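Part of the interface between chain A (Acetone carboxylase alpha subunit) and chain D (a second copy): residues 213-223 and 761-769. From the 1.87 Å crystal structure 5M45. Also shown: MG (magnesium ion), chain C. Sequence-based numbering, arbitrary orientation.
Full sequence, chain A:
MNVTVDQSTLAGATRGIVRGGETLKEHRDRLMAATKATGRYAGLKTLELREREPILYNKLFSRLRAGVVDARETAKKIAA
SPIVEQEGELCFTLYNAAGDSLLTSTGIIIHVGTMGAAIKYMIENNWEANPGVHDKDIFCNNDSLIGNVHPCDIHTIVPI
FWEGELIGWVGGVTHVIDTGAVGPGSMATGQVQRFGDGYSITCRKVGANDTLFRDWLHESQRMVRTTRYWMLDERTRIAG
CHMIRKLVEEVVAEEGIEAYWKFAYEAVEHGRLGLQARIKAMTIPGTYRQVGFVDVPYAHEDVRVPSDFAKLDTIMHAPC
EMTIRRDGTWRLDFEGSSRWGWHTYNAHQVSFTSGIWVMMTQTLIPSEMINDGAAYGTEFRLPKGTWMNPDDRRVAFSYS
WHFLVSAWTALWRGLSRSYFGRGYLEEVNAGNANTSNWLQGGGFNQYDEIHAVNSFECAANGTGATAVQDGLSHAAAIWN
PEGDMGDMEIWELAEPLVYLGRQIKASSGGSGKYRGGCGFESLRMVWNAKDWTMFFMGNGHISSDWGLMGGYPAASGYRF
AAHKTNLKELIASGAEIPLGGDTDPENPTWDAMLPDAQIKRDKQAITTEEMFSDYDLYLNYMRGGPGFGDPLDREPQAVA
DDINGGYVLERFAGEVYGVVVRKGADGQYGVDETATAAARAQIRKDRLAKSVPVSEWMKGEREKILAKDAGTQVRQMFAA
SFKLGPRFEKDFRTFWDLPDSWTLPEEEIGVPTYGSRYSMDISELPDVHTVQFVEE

Chain A (213-223) FRDWLHESQRM
Chain D, residues 761-769: DISELPDVH

A helix of chain A packs against a compact loop of chain D, burying 380 Å² in total. Chain A is helical from R214(A) onward, with F213(A) at the N-cap position. Its O accepts the first helical bond, from L217(A) N at 3.1 Å. In the chain D stretch, D761(D) is followed by a 3-10 segment, 762-764, which continues into a type II turn from L765(D) to V768(D). The turn has phi/psi of -65/141 at P766(D) and 66/14 at D767(D). Its closing bond, V768(D) N to L765(D) O, is weak at 3.5 Å.

The two chains run in opposite directions in register. The CA of H218(A) lies 7.4 Å from the CA of V768(D). The CA of Q221(A) is 7.9 Å from that of L765(D), and the CA of R222(A) is 7.6 Å from that of I762(D).

One salt bridge and one hydrogen bond converge on D767(D), whose CA-to-CB bond points toward chain A (chi1 -165°, t). R214(A) NH2 donates to D767(D) OD2 at 3.1 Å, with an angle of 151°, and the pair forms a salt bridge. H218(A) NE2 donates to the same OD2 at 3.0 Å, and its 174° angle is almost linear. The carboxylate oxygen sits at the edge of both the guanidinium and the imidazole, near their planes, where the N-H groups point. R214(A) and H218(A) are one helical turn apart. Both start sideways and bring their ends nearer, R214(A) with chi1 t, chi2 t and chi3 m, H218(A) with chi1 m and chi2 -142°. H218(A) NE2 also lies 3.3 Å from D767(D) O, but the angle is poor and no hydrogen bond forms.

Two waters link Q221(A) to the turn. Water 1 donates to Q221(A) OE1 and to P766(D) O, both at 2.8 Å. Water 2 donates to Q221(A) OE1 at 2.7 Å and to P766(D) O at 3.0 Å. The two acceptors, Q221(A) OE1 and P766(D) O, are 4.2 Å apart, so the waters join them where no direct bond exists. Q221(A) has chi1 m and chi2 t.

Nonpolar side chains of chain D pack against Q221(A) and R222(A). L765(D) (chi1 m, chi2 t) places CD1 3.7 Å from Q221(A) O and 4.1 Å from R222(A) CA. I762(D) (chi1 t, chi2 p) brings CD1 to 3.8 Å from R222(A) CB and lies over one face of that guanidinium. V768(D) CG2 is 3.8 Å from R222(A) NH1. R222(A) adopts chi1 p, chi2 t and chi3 p, and its NE donates to H218(A) O at 3.0 Å. This bond ties the side chain back to its own helix.

Internal bonds brace chain D. S763(D) N and OG donate to D761(D) OD2 at 3.0 and 2.7 Å. D761(D) N donates to E764(D) OE2 at 2.9 Å. The magnesium ion binds S763(D) O at 2.5 Å and V768(D) O at 2.4 Å, linking the 3-10 segment to the turn. Water 3, a ligand of MG at 2.4 Å, donates to L765(D) O at 2.8 Å.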

# COMPACT_ATOMS: atom_id res chain seq x y z
N PHE A 213 -0.21 17.21 7.69
CA PHE A 213 0.15 16.43 8.89
C PHE A 213 1.45 15.64 8.65
O PHE A 213 1.62 15.01 7.60
CB PHE A 213 -0.95 15.40 9.27
CG PHE A 213 -2.32 15.98 9.55
CD1 PHE A 213 -2.48 17.11 10.32
CD2 PHE A 213 -3.46 15.31 9.11
CE1 PHE A 213 -3.77 17.61 10.62
CE2 PHE A 213 -4.74 15.81 9.40
CZ PHE A 213 -4.89 16.96 10.15
N ARG A 214 2.32 15.61 9.65
CA ARG A 214 3.62 14.96 9.53
C ARG A 214 3.52 13.42 9.33
O ARG A 214 4.34 12.85 8.60
CB ARG A 214 4.50 15.26 10.74
CG ARG A 214 5.97 14.99 10.50
CD ARG A 214 6.82 15.02 11.75
NE ARG A 214 6.65 16.20 12.60
CZ ARG A 214 7.28 17.36 12.50
NH1 ARG A 214 7.04 18.32 13.41
NH2 ARG A 214 8.12 17.62 11.50
N ASP A 215 2.55 12.75 9.98
CA ASP A 215 2.37 11.30 9.81
C ASP A 215 2.06 10.96 8.35
O ASP A 215 2.64 9.99 7.81
CB ASP A 215 1.34 10.66 10.78
CG ASP A 215 -0.02 11.38 10.81
OD1 ASP A 215 -0.07 12.60 10.58
OD2 ASP A 215 -1.05 10.70 11.07
N TRP A 216 1.20 11.76 7.70
CA TRP A 216 0.94 11.65 6.26
C TRP A 216 2.20 11.86 5.42
O TRP A 216 2.50 11.08 4.50
CB TRP A 216 -0.15 12.65 5.82
CG TRP A 216 -0.13 13.01 4.35
CD1 TRP A 216 0.33 14.18 3.81
CD2 TRP A 216 -0.54 12.19 3.26
NE1 TRP A 216 0.21 14.15 2.44
CE2 TRP A 216 -0.33 12.94 2.07
CE3 TRP A 216 -1.09 10.90 3.16
CZ2 TRP A 216 -0.66 12.44 0.78
CZ3 TRP A 216 -1.39 10.39 1.86
CH2 TRP A 216 -1.19 11.16 0.71
N LEU A 217 2.95 12.91 5.74
CA LEU A 217 4.18 13.25 4.99
C LEU A 217 5.20 12.11 5.02
O LEU A 217 5.67 11.66 3.95
CB LEU A 217 4.79 14.58 5.48
CG LEU A 217 3.98 15.86 5.23
CD1 LEU A 217 4.54 17.05 6.02
CD2 LEU A 217 3.89 16.22 3.73
N HIS A 218 5.51 11.60 6.22
CA HIS A 218 6.50 10.53 6.38
C HIS A 218 6.07 9.22 5.68
O HIS A 218 6.86 8.56 5.01
CB HIS A 218 6.85 10.28 7.86
CG HIS A 218 7.74 11.33 8.48
ND1 HIS A 218 8.74 11.01 9.38
CD2 HIS A 218 7.83 12.67 8.30
CE1 HIS A 218 9.39 12.10 9.74
NE2 HIS A 218 8.87 13.12 9.09
N GLU A 219 4.79 8.87 5.82
CA GLU A 219 4.27 7.63 5.24
C GLU A 219 4.24 7.64 3.73
O GLU A 219 4.81 6.74 3.07
CB GLU A 219 2.88 7.33 5.81
CG GLU A 219 2.32 5.98 5.41
CD GLU A 219 0.86 5.81 5.90
OE1 GLU A 219 -0.00 6.00 5.03
OE2 GLU A 219 0.59 5.51 7.11
N SER A 220 3.56 8.64 3.18
CA SER A 220 3.42 8.79 1.75
C SER A 220 4.77 8.79 1.04
O SER A 220 4.94 8.08 0.02
CB SER A 220 2.56 10.04 1.40
OG SER A 220 3.13 11.26 1.83
N GLN A 221 5.73 9.51 1.60
CA GLN A 221 7.02 9.70 0.95
C GLN A 221 7.87 8.43 0.84
O GLN A 221 8.69 8.34 -0.08
CB GLN A 221 7.79 10.84 1.65
CG GLN A 221 7.13 12.19 1.28
CD GLN A 221 7.50 13.36 2.19
OE1 GLN A 221 8.48 13.33 2.96
NE2 GLN A 221 6.69 14.40 2.14
N ARG A 222 7.67 7.47 1.74
CA ARG A 222 8.39 6.19 1.73
C ARG A 222 7.62 5.05 1.00
O ARG A 222 8.16 3.93 0.86
CB ARG A 222 8.76 5.74 3.14
CG ARG A 222 7.59 5.26 4.00
CD ARG A 222 7.98 5.07 5.48
NE ARG A 222 8.52 6.30 6.04
CZ ARG A 222 9.30 6.41 7.11
NH1 ARG A 222 9.78 7.62 7.43
NH2 ARG A 222 9.56 5.37 7.91
N MET A 223 6.42 5.32 0.51
CA MET A 223 5.66 4.33 -0.24
C MET A 223 5.79 4.50 -1.78
O MET A 223 5.05 3.82 -2.54
CB MET A 223 4.17 4.37 0.18
CG MET A 223 3.88 3.97 1.63
SD MET A 223 4.74 2.52 2.23
CE MET A 223 4.04 1.22 1.19
N ASP D 761 19.29 4.46 2.10
CA ASP D 761 18.65 4.26 3.40
C ASP D 761 17.45 5.18 3.63
O ASP D 761 17.40 6.29 3.08
CB ASP D 761 19.69 4.44 4.54
CG ASP D 761 19.16 4.00 5.89
OD1 ASP D 761 19.03 2.76 6.07
OD2 ASP D 761 18.86 4.88 6.75
N ILE D 762 16.49 4.74 4.45
CA ILE D 762 15.33 5.58 4.81
C ILE D 762 15.72 6.93 5.44
O ILE D 762 15.03 7.92 5.24
CB ILE D 762 14.32 4.82 5.70
CG1 ILE D 762 13.00 5.57 5.86
CG2 ILE D 762 14.88 4.50 7.10
CD1 ILE D 762 12.27 5.92 4.58
N SER D 763 16.84 7.00 6.16
CA SER D 763 17.28 8.27 6.74
C SER D 763 17.73 9.33 5.72
O SER D 763 17.91 10.49 6.10
CB SER D 763 18.42 8.05 7.76
OG SER D 763 19.53 7.45 7.10
N GLU D 764 17.93 8.95 4.46
CA GLU D 764 18.22 9.90 3.38
C GLU D 764 17.00 10.66 2.90
O GLU D 764 17.16 11.64 2.20
CB GLU D 764 18.95 9.19 2.20
CG GLU D 764 20.28 8.57 2.65
CD GLU D 764 20.96 7.71 1.62
OE1 GLU D 764 21.11 8.25 0.50
OE2 GLU D 764 21.34 6.52 1.92
N LEU D 765 15.78 10.26 3.26
CA LEU D 765 14.59 11.04 2.83
C LEU D 765 14.38 12.27 3.71
O LEU D 765 14.85 12.28 4.87
CB LEU D 765 13.36 10.16 2.81
CG LEU D 765 13.30 8.98 1.81
CD1 LEU D 765 11.91 8.36 1.80
CD2 LEU D 765 13.65 9.40 0.40
N PRO D 766 13.69 13.32 3.20
CA PRO D 766 13.63 14.56 3.98
C PRO D 766 12.89 14.46 5.31
O PRO D 766 11.85 13.78 5.39
CB PRO D 766 12.88 15.51 3.04
CG PRO D 766 13.06 14.95 1.65
CD PRO D 766 13.08 13.48 1.86
N ASP D 767 13.42 15.13 6.35
CA ASP D 767 12.80 15.19 7.71
C ASP D 767 12.73 13.84 8.46
O ASP D 767 12.05 13.74 9.47
CB ASP D 767 11.37 15.81 7.64
CG ASP D 767 10.81 16.26 9.02
OD1 ASP D 767 11.55 16.88 9.79
OD2 ASP D 767 9.60 15.98 9.33
N VAL D 768 13.45 12.81 8.01
CA VAL D 768 13.50 11.52 8.68
C VAL D 768 14.70 11.42 9.63
O VAL D 768 15.87 11.53 9.22
CB VAL D 768 13.53 10.35 7.66
CG1 VAL D 768 13.67 9.00 8.37
CG2 VAL D 768 12.25 10.37 6.78
N HIS D 769 14.41 11.20 10.92
CA HIS D 769 15.42 11.01 11.94
C HIS D 769 15.28 9.60 12.51
O HIS D 769 14.30 9.31 13.18
CB HIS D 769 15.22 12.03 13.06
CG HIS D 769 15.17 13.45 12.59
ND1 HIS D 769 14.05 14.01 12.02
CD2 HIS D 769 16.12 14.41 12.61
CE1 HIS D 769 14.31 15.27 11.70
NE2 HIS D 769 15.55 15.54 12.08
MG MG C . 18.08 11.74 8.23
O HOH W 1 10.58 11.75 3.88
O HOH W 2 9.20 15.08 4.90
O HOH W 3 16.98 13.06 6.58
O HOH W 4 18.12 13.71 9.37